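Local coordinates for protein ribonucleoside-diphosphate reductase (Pseudomonas aeruginosa, PDB 5IM3) that probably reduces ribonucleoside diphosphates to the deoxyribonucleotides needed for DNA synthesis, under allosteric control, and binds dATP, at residues A[460-465]-A[501-506]; A[345-350]-A[631-636]; A[182-187]-A[217-222]; A[876-881]-A[889-894]. All blocks are in the same frame, centred on the assembly; numbering follows the deposited sequence.

Contact 1 of 4, residues A[460-465]-A[501-506]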
loop_
_atom_site.group_PDB
_atom_site.type_symbol
_atom_site.label_atom_id
_atom_site.label_comp_id
_atom_site.label_asym_id
_atom_site.label_seq_id
_atom_site.Cartn_x
_atom_site.Cartn_y
_atom_site.Cartn_z
ATOM N N ASP A 460 14.878 -6.429 -29.489
ATOM C CA ASP A 460 13.801 -7.117 -28.790
ATOM C C ASP A 460 14.107 -7.336 -27.311
ATOM O O ASP A 460 13.341 -8.027 -26.630
ATOM C CB ASP A 460 13.505 -8.463 -29.463
ATOM C CG ASP A 460 12.949 -8.309 -30.871
ATOM O OD1 ASP A 460 12.318 -7.272 -31.166
ATOM O OD2 ASP A 460 13.140 -9.239 -31.680
ATOM N N ILE A 461 15.182 -6.739 -26.789
ATOM C CA ILE A 461 15.640 -7.082 -25.444
ATOM C C ILE A 461 14.571 -6.773 -24.403
ATOM O O ILE A 461 14.390 -7.531 -23.443
ATOM C CB ILE A 461 16.965 -6.362 -25.118
ATOM C CG1 ILE A 461 17.530 -6.859 -23.783
ATOM C CG2 ILE A 461 16.774 -4.849 -25.066
ATOM C CD1 ILE A 461 17.896 -8.335 -23.780
ATOM N N GLU A 462 13.845 -5.661 -24.569
ATOM C CA GLU A 462 12.872 -5.259 -23.556
ATOM C C GLU A 462 11.737 -6.271 -23.448
ATOM O O GLU A 462 11.334 -6.648 -22.342
ATOM C CB GLU A 462 12.332 -3.860 -23.870
ATOM C CG GLU A 462 13.373 -2.761 -23.716
ATOM C CD GLU A 462 12.899 -1.416 -24.226
ATOM O OE1 GLU A 462 12.357 -1.359 -25.352
ATOM O OE2 GLU A 462 13.064 -0.411 -23.500
ATOM N N GLU A 463 11.199 -6.717 -24.582
ATOM C CA GLU A 463 10.227 -7.806 -24.545
ATOM C C GLU A 463 10.852 -9.077 -23.975
ATOM O O GLU A 463 10.182 -9.834 -23.265
ATOM C CB GLU A 463 9.670 -8.057 -25.950
ATOM C CG GLU A 463 8.501 -9.037 -26.014
ATOM C CD GLU A 463 8.034 -9.304 -27.441
ATOM O OE1 GLU A 463 8.738 -8.891 -28.390
ATOM O OE2 GLU A 463 6.968 -9.936 -27.616
ATOM N N PHE A 464 12.138 -9.310 -24.257
ATOM C CA PHE A 464 12.819 -10.517 -23.787
ATOM C C PHE A 464 12.841 -10.588 -22.264
ATOM O O PHE A 464 12.622 -11.655 -21.683
ATOM C CB PHE A 464 14.244 -10.543 -24.346
ATOM C CG PHE A 464 15.001 -11.820 -24.084
ATOM C CD1 PHE A 464 14.786 -12.944 -24.865
ATOM C CD2 PHE A 464 15.969 -11.877 -23.090
ATOM C CE1 PHE A 464 15.500 -14.112 -24.644
ATOM C CE2 PHE A 464 16.686 -13.042 -22.863
ATOM C CZ PHE A 464 16.450 -14.161 -23.643
ATOM N N LEU A 465 13.106 -9.459 -21.601
ATOM C CA LEU A 465 13.222 -9.458 -20.148
ATOM C C LEU A 465 11.926 -9.862 -19.460
ATOM O O LEU A 465 11.965 -10.280 -18.298
ATOM C CB LEU A 465 13.648 -8.073 -19.647
ATOM C CG LEU A 465 14.931 -7.481 -20.230
ATOM C CD1 LEU A 465 15.206 -6.123 -19.610
ATOM C CD2 LEU A 465 16.111 -8.399 -20.020
ATOM N N TRP A 501 22.789 3.900 -24.134
ATOM C CA TRP A 501 22.872 2.564 -24.711
ATOM C C TRP A 501 21.876 2.484 -25.856
ATOM O O TRP A 501 20.698 2.809 -25.674
ATOM C CB TRP A 501 22.577 1.499 -23.645
ATOM C CG TRP A 501 22.689 0.081 -24.117
ATOM C CD1 TRP A 501 21.670 -0.812 -24.276
ATOM C CD2 TRP A 501 23.890 -0.613 -24.480
ATOM N NE1 TRP A 501 22.161 -2.017 -24.717
ATOM C CE2 TRP A 501 23.520 -1.922 -24.850
ATOM C CE3 TRP A 501 25.240 -0.256 -24.530
ATOM C CZ2 TRP A 501 24.452 -2.873 -25.264
ATOM C CZ3 TRP A 501 26.166 -1.205 -24.942
ATOM C CH2 TRP A 501 25.766 -2.496 -25.304
ATOM N N THR A 502 22.345 2.062 -27.026
ATOM C CA THR A 502 21.533 2.042 -28.236
ATOM C C THR A 502 21.187 0.608 -28.613
ATOM O O THR A 502 22.062 -0.264 -28.637
ATOM C CB THR A 502 22.261 2.727 -29.397
ATOM O OG1 THR A 502 22.587 4.074 -29.029
ATOM C CG2 THR A 502 21.385 2.748 -30.644
ATOM N N LEU A 503 19.914 0.372 -28.912
ATOM C CA LEU A 503 19.442 -0.927 -29.360
ATOM C C LEU A 503 19.396 -0.965 -30.883
ATOM O O LEU A 503 18.968 -0.003 -31.527
ATOM C CB LEU A 503 18.055 -1.233 -28.785
ATOM C CG LEU A 503 17.887 -1.001 -27.280
ATOM C CD1 LEU A 503 16.502 -1.433 -26.816
ATOM C CD2 LEU A 503 18.963 -1.728 -26.496
ATOM N N PHE A 504 19.851 -2.081 -31.451
ATOM C CA PHE A 504 19.898 -2.278 -32.892
ATOM C C PHE A 504 19.252 -3.609 -33.246
ATOM O O PHE A 504 19.178 -4.526 -32.424
ATOM C CB PHE A 504 21.337 -2.292 -33.435
ATOM C CG PHE A 504 22.114 -1.038 -33.170
ATOM C CD1 PHE A 504 21.934 0.085 -33.959
ATOM C CD2 PHE A 504 23.056 -0.994 -32.157
ATOM C CE1 PHE A 504 22.664 1.234 -33.727
ATOM C CE2 PHE A 504 23.785 0.153 -31.915
ATOM C CZ PHE A 504 23.593 1.266 -32.704
ATOM N N SER A 505 18.805 -3.709 -34.464
ATOM C CA SER A 505 18.486 -5.042 -34.959
ATOM C C SER A 505 19.738 -5.686 -35.551
ATOM O O SER A 505 20.491 -5.023 -36.269
ATOM C CB SER A 505 17.398 -4.992 -36.022
ATOM O OG SER A 505 17.172 -6.286 -36.557
ATOM N N PRO A 506 19.998 -6.965 -35.275
ATOM C CA PRO A 506 21.240 -7.573 -35.781
ATOM C C PRO A 506 21.364 -7.536 -37.293
ATOM O O PRO A 506 22.489 -7.527 -37.805
ATOM C CB PRO A 506 21.168 -9.014 -35.251
ATOM C CG PRO A 506 19.737 -9.248 -34.951
ATOM C CD PRO A 506 19.185 -7.929 -34.516
#

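Contact 2 of 4, residues A[345-350]-A[631-636]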
loop_
_atom_site.group_PDB
_atom_site.type_symbol
_atom_site.label_atom_id
_atom_site.label_comp_id
_atom_site.label_asym_id
_atom_site.label_seq_id
_atom_site.Cartn_x
_atom_site.Cartn_y
_atom_site.Cartn_z
ATOM N N TYR A 345 36.577 -48.296 -12.483
ATOM C CA TYR A 345 35.691 -48.821 -11.450
ATOM C C TYR A 345 36.145 -48.384 -10.064
ATOM O O TYR A 345 35.322 -48.008 -9.223
ATOM C CB TYR A 345 35.626 -50.345 -11.531
ATOM C CG TYR A 345 35.159 -50.984 -10.243
ATOM C CD1 TYR A 345 33.808 -51.040 -9.921
ATOM C CD2 TYR A 345 36.070 -51.518 -9.343
ATOM C CE1 TYR A 345 33.381 -51.615 -8.740
ATOM C CE2 TYR A 345 35.657 -52.096 -8.164
ATOM C CZ TYR A 345 34.312 -52.144 -7.865
ATOM O OH TYR A 345 33.906 -52.722 -6.684
ATOM N N ASN A 346 37.455 -48.433 -9.805
ATOM C CA ASN A 346 37.964 -48.030 -8.500
ATOM C C ASN A 346 37.683 -46.558 -8.231
ATOM O O ASN A 346 37.353 -46.178 -7.102
ATOM C CB ASN A 346 39.462 -48.312 -8.413
ATOM C CG ASN A 346 39.768 -49.790 -8.280
ATOM O OD1 ASN A 346 38.964 -50.558 -7.747
ATOM N ND2 ASN A 346 40.936 -50.198 -8.763
ATOM N N LEU A 347 37.805 -45.713 -9.257
ATOM C CA LEU A 347 37.551 -44.290 -9.065
ATOM C C LEU A 347 36.080 -44.028 -8.759
ATOM O O LEU A 347 35.756 -43.197 -7.903
ATOM C CB LEU A 347 37.986 -43.508 -10.305
ATOM C CG LEU A 347 38.123 -42.000 -10.096
ATOM C CD1 LEU A 347 39.320 -41.692 -9.198
ATOM C CD2 LEU A 347 38.242 -41.274 -11.424
ATOM N N LEU A 348 35.176 -44.736 -9.440
ATOM C CA LEU A 348 33.746 -44.508 -9.265
ATOM C C LEU A 348 33.235 -45.099 -7.954
ATOM O O LEU A 348 32.572 -44.409 -7.173
ATOM C CB LEU A 348 32.979 -45.101 -10.449
ATOM C CG LEU A 348 33.153 -44.396 -11.796
ATOM C CD1 LEU A 348 32.516 -45.215 -12.906
ATOM C CD2 LEU A 348 32.548 -42.999 -11.758
ATOM N N SER A 349 33.538 -46.373 -7.698
ATOM C CA SER A 349 33.003 -47.062 -6.528
ATOM C C SER A 349 33.509 -46.480 -5.212
ATOM O O SER A 349 32.867 -46.682 -4.177
ATOM C CB SER A 349 33.349 -48.551 -6.596
ATOM O OG SER A 349 34.750 -48.745 -6.676
ATOM N N SER A 350 34.641 -45.778 -5.226
ATOM C CA SER A 350 35.170 -45.138 -4.030
ATOM C C SER A 350 34.592 -43.751 -3.792
ATOM O O SER A 350 34.861 -43.160 -2.740
ATOM C CB SER A 350 36.693 -45.027 -4.123
ATOM O OG SER A 350 37.064 -44.090 -5.118
ATOM N N VAL A 631 40.032 -37.107 -16.134
ATOM C CA VAL A 631 40.160 -36.507 -17.458
ATOM C C VAL A 631 40.161 -37.587 -18.532
ATOM O O VAL A 631 39.546 -37.427 -19.593
ATOM C CB VAL A 631 41.426 -35.631 -17.529
ATOM C CG1 VAL A 631 41.654 -35.120 -18.950
ATOM C CG2 VAL A 631 41.319 -34.462 -16.555
ATOM N N ARG A 632 40.850 -38.703 -18.280
ATOM C CA ARG A 632 40.863 -39.787 -19.255
ATOM C C ARG A 632 39.456 -40.316 -19.498
ATOM O O ARG A 632 39.039 -40.500 -20.648
ATOM C CB ARG A 632 41.782 -40.913 -18.787
ATOM C CG ARG A 632 41.983 -42.000 -19.834
ATOM C CD ARG A 632 42.828 -43.152 -19.307
ATOM N NE ARG A 632 43.163 -44.103 -20.362
ATOM C CZ ARG A 632 44.235 -44.012 -21.142
ATOM N NH1 ARG A 632 45.093 -43.011 -20.993
ATOM N NH2 ARG A 632 44.452 -44.929 -22.080
ATOM N N MET A 633 38.706 -40.567 -18.423
ATOM C CA MET A 633 37.331 -41.032 -18.574
ATOM C C MET A 633 36.503 -40.041 -19.382
ATOM O O MET A 633 35.696 -40.441 -20.230
ATOM C CB MET A 633 36.705 -41.259 -17.200
ATOM C CG MET A 633 37.392 -42.354 -16.401
ATOM S SD MET A 633 36.840 -42.439 -14.689
ATOM C CE MET A 633 35.121 -42.893 -14.881
ATOM N N LEU A 634 36.691 -38.741 -19.140
ATOM C CA LEU A 634 35.933 -37.741 -19.886
ATOM C C LEU A 634 36.352 -37.715 -21.350
ATOM O O LEU A 634 35.511 -37.537 -22.238
ATOM C CB LEU A 634 36.106 -36.362 -19.250
ATOM C CG LEU A 634 35.387 -36.143 -17.915
ATOM C CD1 LEU A 634 35.681 -34.754 -17.360
ATOM C CD2 LEU A 634 33.880 -36.346 -18.053
ATOM N N ASP A 635 37.645 -37.896 -21.626
ATOM C CA ASP A 635 38.083 -37.954 -23.014
ATOM C C ASP A 635 37.503 -39.177 -23.713
ATOM O O ASP A 635 37.153 -39.115 -24.898
ATOM C CB ASP A 635 39.608 -37.960 -23.090
ATOM C CG ASP A 635 40.123 -37.562 -24.464
ATOM O OD1 ASP A 635 39.683 -36.515 -24.984
ATOM O OD2 ASP A 635 40.958 -38.294 -25.032
ATOM N N ASN A 636 37.379 -40.294 -22.990
ATOM C CA ASN A 636 36.747 -41.480 -23.558
ATOM C C ASN A 636 35.287 -41.215 -23.903
ATOM O O ASN A 636 34.780 -41.713 -24.915
ATOM C CB ASN A 636 36.850 -42.650 -22.580
ATOM C CG ASN A 636 38.245 -43.241 -22.513
ATOM O OD1 ASN A 636 39.220 -42.624 -22.942
ATOM N ND2 ASN A 636 38.343 -44.449 -21.976
#

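Contact 3 of 4, residues A[182-187]-A[217-222]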
loop_
_atom_site.group_PDB
_atom_site.type_symbol
_atom_site.label_atom_id
_atom_site.label_comp_id
_atom_site.label_asym_id
_atom_site.label_seq_id
_atom_site.Cartn_x
_atom_site.Cartn_y
_atom_site.Cartn_z
ATOM N N ALA A 182 21.805 -54.245 18.940
ATOM C CA ALA A 182 20.774 -54.863 19.768
ATOM C C ALA A 182 19.563 -53.949 19.909
ATOM O O ALA A 182 18.419 -54.417 19.905
ATOM C CB ALA A 182 21.347 -55.216 21.140
ATOM N N LEU A 183 19.797 -52.639 20.026
ATOM C CA LEU A 183 18.689 -51.695 20.123
ATOM C C LEU A 183 17.783 -51.788 18.900
ATOM O O LEU A 183 16.552 -51.785 19.028
ATOM C CB LEU A 183 19.232 -50.274 20.286
ATOM C CG LEU A 183 18.254 -49.186 20.733
ATOM C CD1 LEU A 183 17.861 -49.380 22.192
ATOM C CD2 LEU A 183 18.858 -47.805 20.517
ATOM N N ILE A 184 18.374 -51.879 17.706
ATOM C CA ILE A 184 17.576 -51.974 16.487
ATOM C C ILE A 184 16.819 -53.294 16.445
ATOM O O ILE A 184 15.651 -53.342 16.045
ATOM C CB ILE A 184 18.470 -51.801 15.244
ATOM C CG1 ILE A 184 19.151 -50.430 15.255
ATOM C CG2 ILE A 184 17.647 -51.971 13.966
ATOM C CD1 ILE A 184 20.143 -50.231 14.124
ATOM N N GLU A 185 17.475 -54.386 16.843
ATOM C CA GLU A 185 16.837 -55.699 16.787
ATOM C C GLU A 185 15.625 -55.765 17.708
ATOM O O GLU A 185 14.608 -56.380 17.365
ATOM C CB GLU A 185 17.851 -56.783 17.149
ATOM C CG GLU A 185 17.346 -58.200 16.940
ATOM C CD GLU A 185 18.448 -59.233 17.079
ATOM O OE1 GLU A 185 19.591 -58.844 17.402
ATOM O OE2 GLU A 185 18.174 -60.433 16.864
ATOM N N ARG A 186 15.712 -55.137 18.883
ATOM C CA ARG A 186 14.583 -55.136 19.807
ATOM C C ARG A 186 13.435 -54.292 19.267
ATOM O O ARG A 186 12.282 -54.737 19.244
ATOM C CB ARG A 186 15.027 -54.630 21.180
ATOM C CG ARG A 186 15.916 -55.603 21.938
ATOM C CD ARG A 186 16.179 -55.145 23.365
ATOM N NE ARG A 186 17.370 -54.303 23.475
ATOM C CZ ARG A 186 17.364 -52.973 23.505
ATOM N NH1 ARG A 186 16.225 -52.295 23.432
ATOM N NH2 ARG A 186 18.513 -52.315 23.611
ATOM N N GLU A 187 13.733 -53.066 18.825
ATOM C CA GLU A 187 12.682 -52.177 18.341
ATOM C C GLU A 187 11.969 -52.775 17.134
ATOM O O GLU A 187 10.752 -52.617 16.980
ATOM C CB GLU A 187 13.270 -50.808 17.996
ATOM C CG GLU A 187 12.232 -49.723 17.731
ATOM C CD GLU A 187 11.553 -49.237 18.999
ATOM O OE1 GLU A 187 11.921 -49.714 20.094
ATOM O OE2 GLU A 187 10.652 -48.375 18.901
ATOM N N PRO A 217 23.509 -39.564 12.939
ATOM C CA PRO A 217 23.472 -39.691 11.474
ATOM C C PRO A 217 24.034 -41.005 10.961
ATOM O O PRO A 217 23.596 -41.481 9.906
ATOM C CB PRO A 217 24.306 -38.493 10.999
ATOM C CG PRO A 217 25.215 -38.192 12.132
ATOM C CD PRO A 217 24.422 -38.491 13.372
ATOM N N ASN A 218 24.980 -41.616 11.677
ATOM C CA ASN A 218 25.599 -42.844 11.191
ATOM C C ASN A 218 24.582 -43.950 10.943
ATOM O O ASN A 218 24.896 -44.914 10.236
ATOM C CB ASN A 218 26.663 -43.327 12.175
ATOM C CG ASN A 218 27.949 -42.531 12.076
ATOM O OD1 ASN A 218 28.341 -42.101 10.993
ATOM N ND2 ASN A 218 28.610 -42.330 13.207
ATOM N N TYR A 219 23.374 -43.837 11.496
ATOM C CA TYR A 219 22.333 -44.807 11.181
ATOM C C TYR A 219 21.917 -44.755 9.719
ATOM O O TYR A 219 21.358 -45.733 9.213
ATOM C CB TYR A 219 21.115 -44.586 12.076
ATOM C CG TYR A 219 21.308 -45.128 13.469
ATOM C CD1 TYR A 219 21.277 -46.493 13.710
ATOM C CD2 TYR A 219 21.531 -44.280 14.541
ATOM C CE1 TYR A 219 21.460 -46.994 14.983
ATOM C CE2 TYR A 219 21.713 -44.774 15.815
ATOM C CZ TYR A 219 21.676 -46.133 16.029
ATOM O OH TYR A 219 21.857 -46.640 17.290
ATOM N N SER A 220 22.169 -43.638 9.030
ATOM C CA SER A 220 21.907 -43.590 7.596
ATOM C C SER A 220 22.681 -44.681 6.869
ATOM O O SER A 220 22.135 -45.363 5.993
ATOM C CB SER A 220 22.265 -42.211 7.041
ATOM O OG SER A 220 22.142 -42.183 5.627
ATOM N N TYR A 221 23.955 -44.865 7.221
ATOM C CA TYR A 221 24.720 -45.972 6.654
ATOM C C TYR A 221 24.109 -47.308 7.049
ATOM O O TYR A 221 24.006 -48.222 6.224
ATOM C CB TYR A 221 26.177 -45.898 7.108
ATOM C CG TYR A 221 26.872 -44.597 6.780
ATOM C CD1 TYR A 221 27.253 -44.297 5.478
ATOM C CD2 TYR A 221 27.161 -43.674 7.776
ATOM C CE1 TYR A 221 27.894 -43.110 5.176
ATOM C CE2 TYR A 221 27.801 -42.484 7.484
ATOM C CZ TYR A 221 28.165 -42.208 6.184
ATOM O OH TYR A 221 28.803 -41.025 5.893
ATOM N N VAL A 222 23.694 -47.438 8.313
ATOM C CA VAL A 222 23.067 -48.675 8.771
ATOM C C VAL A 222 21.782 -48.932 7.999
ATOM O O VAL A 222 21.480 -50.072 7.627
ATOM C CB VAL A 222 22.803 -48.612 10.288
ATOM C CG1 VAL A 222 22.162 -49.907 10.774
ATOM C CG2 VAL A 222 24.093 -48.325 11.051
#

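Contact 4 of 4, residues A[876-881]-A[889-894]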
loop_
_atom_site.group_PDB
_atom_site.type_symbol
_atom_site.label_atom_id
_atom_site.label_comp_id
_atom_site.label_asym_id
_atom_site.label_seq_id
_atom_site.Cartn_x
_atom_site.Cartn_y
_atom_site.Cartn_z
ATOM N N LEU A 876 26.713 -20.599 -10.672
ATOM C CA LEU A 876 26.815 -19.820 -9.441
ATOM C C LEU A 876 25.436 -19.306 -9.047
ATOM O O LEU A 876 24.984 -18.274 -9.553
ATOM C CB LEU A 876 27.793 -18.665 -9.614
ATOM C CG LEU A 876 28.099 -17.881 -8.337
ATOM C CD1 LEU A 876 28.788 -18.770 -7.309
ATOM C CD2 LEU A 876 28.951 -16.666 -8.658
ATOM N N ASN A 877 24.774 -20.013 -8.138
ATOM C CA ASN A 877 23.566 -19.492 -7.522
ATOM C C ASN A 877 23.933 -18.457 -6.469
ATOM O O ASN A 877 24.928 -18.602 -5.754
ATOM C CB ASN A 877 22.753 -20.619 -6.893
ATOM C CG ASN A 877 22.190 -21.566 -7.924
ATOM O OD1 ASN A 877 21.744 -21.148 -8.992
ATOM N ND2 ASN A 877 22.222 -22.855 -7.618
ATOM N N LEU A 878 23.141 -17.396 -6.391
ATOM C CA LEU A 878 23.356 -16.336 -5.420
ATOM C C LEU A 878 22.145 -16.228 -4.508
ATOM O O LEU A 878 20.999 -16.306 -4.963
ATOM C CB LEU A 878 23.629 -14.998 -6.107
ATOM C CG LEU A 878 24.973 -14.895 -6.834
ATOM C CD1 LEU A 878 25.112 -13.531 -7.477
ATOM C CD2 LEU A 878 26.142 -15.149 -5.893
ATOM N N TYR A 879 22.417 -16.062 -3.216
ATOM C CA TYR A 879 21.389 -15.982 -2.189
ATOM C C TYR A 879 21.456 -14.603 -1.555
ATOM O O TYR A 879 22.516 -14.185 -1.080
ATOM C CB TYR A 879 21.582 -17.081 -1.144
ATOM C CG TYR A 879 21.603 -18.461 -1.753
ATOM C CD1 TYR A 879 22.773 -18.991 -2.280
ATOM C CD2 TYR A 879 20.449 -19.229 -1.814
ATOM C CE1 TYR A 879 22.793 -20.250 -2.845
ATOM C CE2 TYR A 879 20.462 -20.490 -2.375
ATOM C CZ TYR A 879 21.634 -20.993 -2.891
ATOM O OH TYR A 879 21.642 -22.249 -3.452
ATOM N N ILE A 880 20.333 -13.895 -1.559
ATOM C CA ILE A 880 20.276 -12.521 -1.090
ATOM C C ILE A 880 19.054 -12.381 -0.198
ATOM O O ILE A 880 17.917 -12.490 -0.675
ATOM C CB ILE A 880 20.223 -11.514 -2.246
ATOM C CG1 ILE A 880 21.499 -11.624 -3.088
ATOM C CG2 ILE A 880 20.034 -10.099 -1.700
ATOM C CD1 ILE A 880 21.563 -10.666 -4.257
ATOM N N ALA A 881 19.284 -12.147 1.088
ATOM C CA ALA A 881 18.228 -11.728 1.993
ATOM C C ALA A 881 18.222 -10.208 2.083
ATOM O O ALA A 881 19.240 -9.549 1.854
ATOM C CB ALA A 881 18.417 -12.347 3.378
ATOM N N ASP A 889 21.866 -4.441 -7.298
ATOM C CA ASP A 889 22.801 -3.656 -8.095
ATOM C C ASP A 889 24.235 -3.885 -7.631
ATOM O O ASP A 889 25.104 -4.261 -8.427
ATOM C CB ASP A 889 22.426 -2.175 -8.016
ATOM C CG ASP A 889 23.301 -1.303 -8.891
ATOM O OD1 ASP A 889 23.984 -1.838 -9.785
ATOM O OD2 ASP A 889 23.302 -0.074 -8.687
ATOM N N VAL A 890 24.496 -3.679 -6.336
ATOM C CA VAL A 890 25.851 -3.834 -5.810
ATOM C C VAL A 890 26.347 -5.260 -5.997
ATOM O O VAL A 890 27.539 -5.484 -6.242
ATOM C CB VAL A 890 25.903 -3.408 -4.327
ATOM C CG1 VAL A 890 24.941 -4.234 -3.489
ATOM C CG2 VAL A 890 27.318 -3.526 -3.770
ATOM N N THR A 891 25.454 -6.246 -5.898
ATOM C CA THR A 891 25.874 -7.638 -6.026
ATOM C C THR A 891 26.333 -7.951 -7.444
ATOM O O THR A 891 27.440 -8.462 -7.650
ATOM C CB THR A 891 24.733 -8.571 -5.619
ATOM O OG1 THR A 891 24.461 -8.412 -4.223
ATOM C CG2 THR A 891 25.092 -10.031 -5.903
ATOM N N TYR A 892 25.492 -7.668 -8.440
ATOM C CA TYR A 892 25.821 -8.061 -9.804
ATOM C C TYR A 892 26.795 -7.102 -10.477
ATOM O O TYR A 892 27.421 -7.478 -11.474
ATOM C CB TYR A 892 24.536 -8.216 -10.617
ATOM C CG TYR A 892 23.745 -9.423 -10.167
ATOM C CD1 TYR A 892 24.103 -10.701 -10.581
ATOM C CD2 TYR A 892 22.671 -9.294 -9.297
ATOM C CE1 TYR A 892 23.399 -11.814 -10.159
ATOM C CE2 TYR A 892 21.960 -10.401 -8.867
ATOM C CZ TYR A 892 22.328 -11.658 -9.298
ATOM O OH TYR A 892 21.621 -12.764 -8.872
ATOM N N ARG A 893 26.952 -5.885 -9.951
ATOM C CA ARG A 893 28.121 -5.085 -10.302
ATOM C C ARG A 893 29.396 -5.758 -9.808
ATOM O O ARG A 893 30.391 -5.838 -10.538
ATOM C CB ARG A 893 28.014 -3.682 -9.703
ATOM C CG ARG A 893 27.032 -2.756 -10.394
ATOM C CD ARG A 893 27.293 -1.308 -10.004
ATOM N NE ARG A 893 26.208 -0.419 -10.414
ATOM C CZ ARG A 893 26.351 0.880 -10.654
ATOM N NH1 ARG A 893 27.541 1.459 -10.538
ATOM N NH2 ARG A 893 25.303 1.605 -11.024
ATOM N N MET A 894 29.382 -6.242 -8.564
ATOM C CA MET A 894 30.553 -6.906 -8.001
ATOM C C MET A 894 30.902 -8.164 -8.786
ATOM O O MET A 894 32.079 -8.428 -9.055
ATOM C CB MET A 894 30.298 -7.240 -6.530
ATOM C CG MET A 894 31.420 -8.008 -5.844
ATOM S SD MET A 894 30.970 -8.543 -4.179
ATOM C CE MET A 894 32.487 -9.345 -3.669
#

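Contact 1 of 4, residues A[460-465]-A[501-506]
Leu503 meets Ile461 through its branched end, and its side chain can be followed outward from the strand. From CB, reached by a bond directed at the helix, the chain continues to CG, which stands anti to the carbonyl carbon (chi1 -48°) and sends both methyls towards the first turn of helix 461-465. There CD1 of Leu503 lies 3.8 Å from CG2 of Ile461, while CD2 of Leu503 is slightly farther from that same methyl, at 4.1 Å. One branch methyl thus faces a fork, and the two side chains cross at about a right angle. The longer arm of Ile461 leads away from the strand. Glu462 brings OE1 to 4.4 Å from Leu503 CD1, but the carboxylate is engaged by Lys540 in a salt bridge, on the strand paired with 501-504. Such small apolar packing joins a short helix following barrel strand 450-455 to the two-stranded antiparallel sheet of 500-504 and 539-543, within the ribonucleotide reductase barrel domain.

Contact 2 of 4, residues A[345-350]-A[631-636]
Met633 reaches from its helix to both Leu347 and Leu348, and its conformation shows how one flexible side chain can serve two neighbours. The extended chi2 (170°) carries SD out to Leu347, and the bend at chi3 (64°) turns CE towards Leu348. SD of Met633 lies 3.7 Å from CD2 of Leu347. Beyond the bend, CE of Met633 sits 4.0 Å from CG of Leu348 and equally far from both of its methyls, resting on the whole branched end instead of one arm. The two leucines present themselves differently: Leu347 leaves its helix towards Met633 and has CG anti to the backbone N (chi1 -164°), whereas Leu348 starts off to the flank and only its end swings in. Each crosses the methionine at a slant. Away from this apolar meeting, Ser349 and Ser350 turn their hydroxyls back on the backbone, OG of Ser349 to O of Tyr345 at 2.7 Å and OG of Ser350 to O of Asn346 at 2.9 Å. The contact joins helix 337-349, in the all-alpha region, to helix 620-640 of the barrel region; strand 353-355 adds Tyr353 against Leu347 and Met633, and helix 319-330 adds Leu330 against Met633.

Contact 3 of 4, residues A[182-187]-A[217-222]
With CG1 anti to the carbonyl carbon (chi1 -61°) and chi2 at 175°, Ile184 stretches its longer arm straight out from helix 181-190, so that CD1 reaches both Tyr219 and Val222. Tyr219, whose CG likewise stands anti to its own carbonyl carbon (chi1 -78°), sends its ring back past the isoleucine in the opposite direction. The methyl arrives at the ring's edge, near its plane, with Ile184 CD1 3.6 Å from Tyr219 CE1 and 3.9 Å from Tyr219 CD1. One turn further along the second helix, CG1 of Val222 comes within 3.9 Å of Ile184 CD1, so a single methyl meets both an aromatic edge and a branched aliphatic. These residues belong to the second of two ATP cone regions, a mostly helical module, and here they pack helix 181-190 against the start of helix 219-239. Leu212 adds to the apolar cluster by touching Ile184 and Tyr219, and Ala172 of helix 162-173 lies against Val222. Tyr219 OH is hydrogen-bonded to the backbone N of Asp180, which probably helps hold the ring in position.

Contact 4 of 4, residues A[876-881]-A[889-894]
Leu878 puts CD1 against the outer end of the Tyr892 ring, 3.6 Å from CE1 and 3.8 Å from CZ of Tyr892, approaching obliquely. The two side chains come from opposite directions, the leucine from the strand and the tyrosine from the flank of helix 889-894, its ring reaching inward. Leu878 CD1 also packs on Thr891, 3.8 Å from its CG2. Two residues on along the strand, Ile880 meets Thr891 tip to tip, its CD1 lying 3.7 Å from Thr891 OG1 and 3.9 Å from Thr891 CG2. Chi1 of Thr891 (-66°) sets CG2 anti to the backbone N, where it meets both Leu878 and Ile880; OG1, also beside Ile880, is hydrogen-bonded to O of Lys887 a turn earlier. Trp548, Leu552 and Leu555 of helix 544-558 also pack on Tyr892. Strand 878-881 and helix 889-894 run nearly antiparallel, 157° between their directions, with axes 11.0 Å apart. This is the strand-helix half of a beta-alpha-beta crossover, completed by parallel strand 906-909, near the end of the modelled chain, in the barrel domain.

Followed from the N terminus, the chain first closes contact 3, a short loop of 29 intervening residues inside the second ATP cone region. Contact 2 then opens at 345-350 in the all-alpha region and closes only after 280 further residues, at 631-636 of the barrel region. Contact 1 opens and closes within that long excursion, with 35 residues between its segments. Contact 4 comes last, a local closure with seven residues between. Contact 2 therefore spans two regions, whereas the other three are each internal to one. Contacts 1 and 4 share the barrel region, their centres about 24 Å apart; the centres of contacts 1 and 3 lie about 61 Å apart.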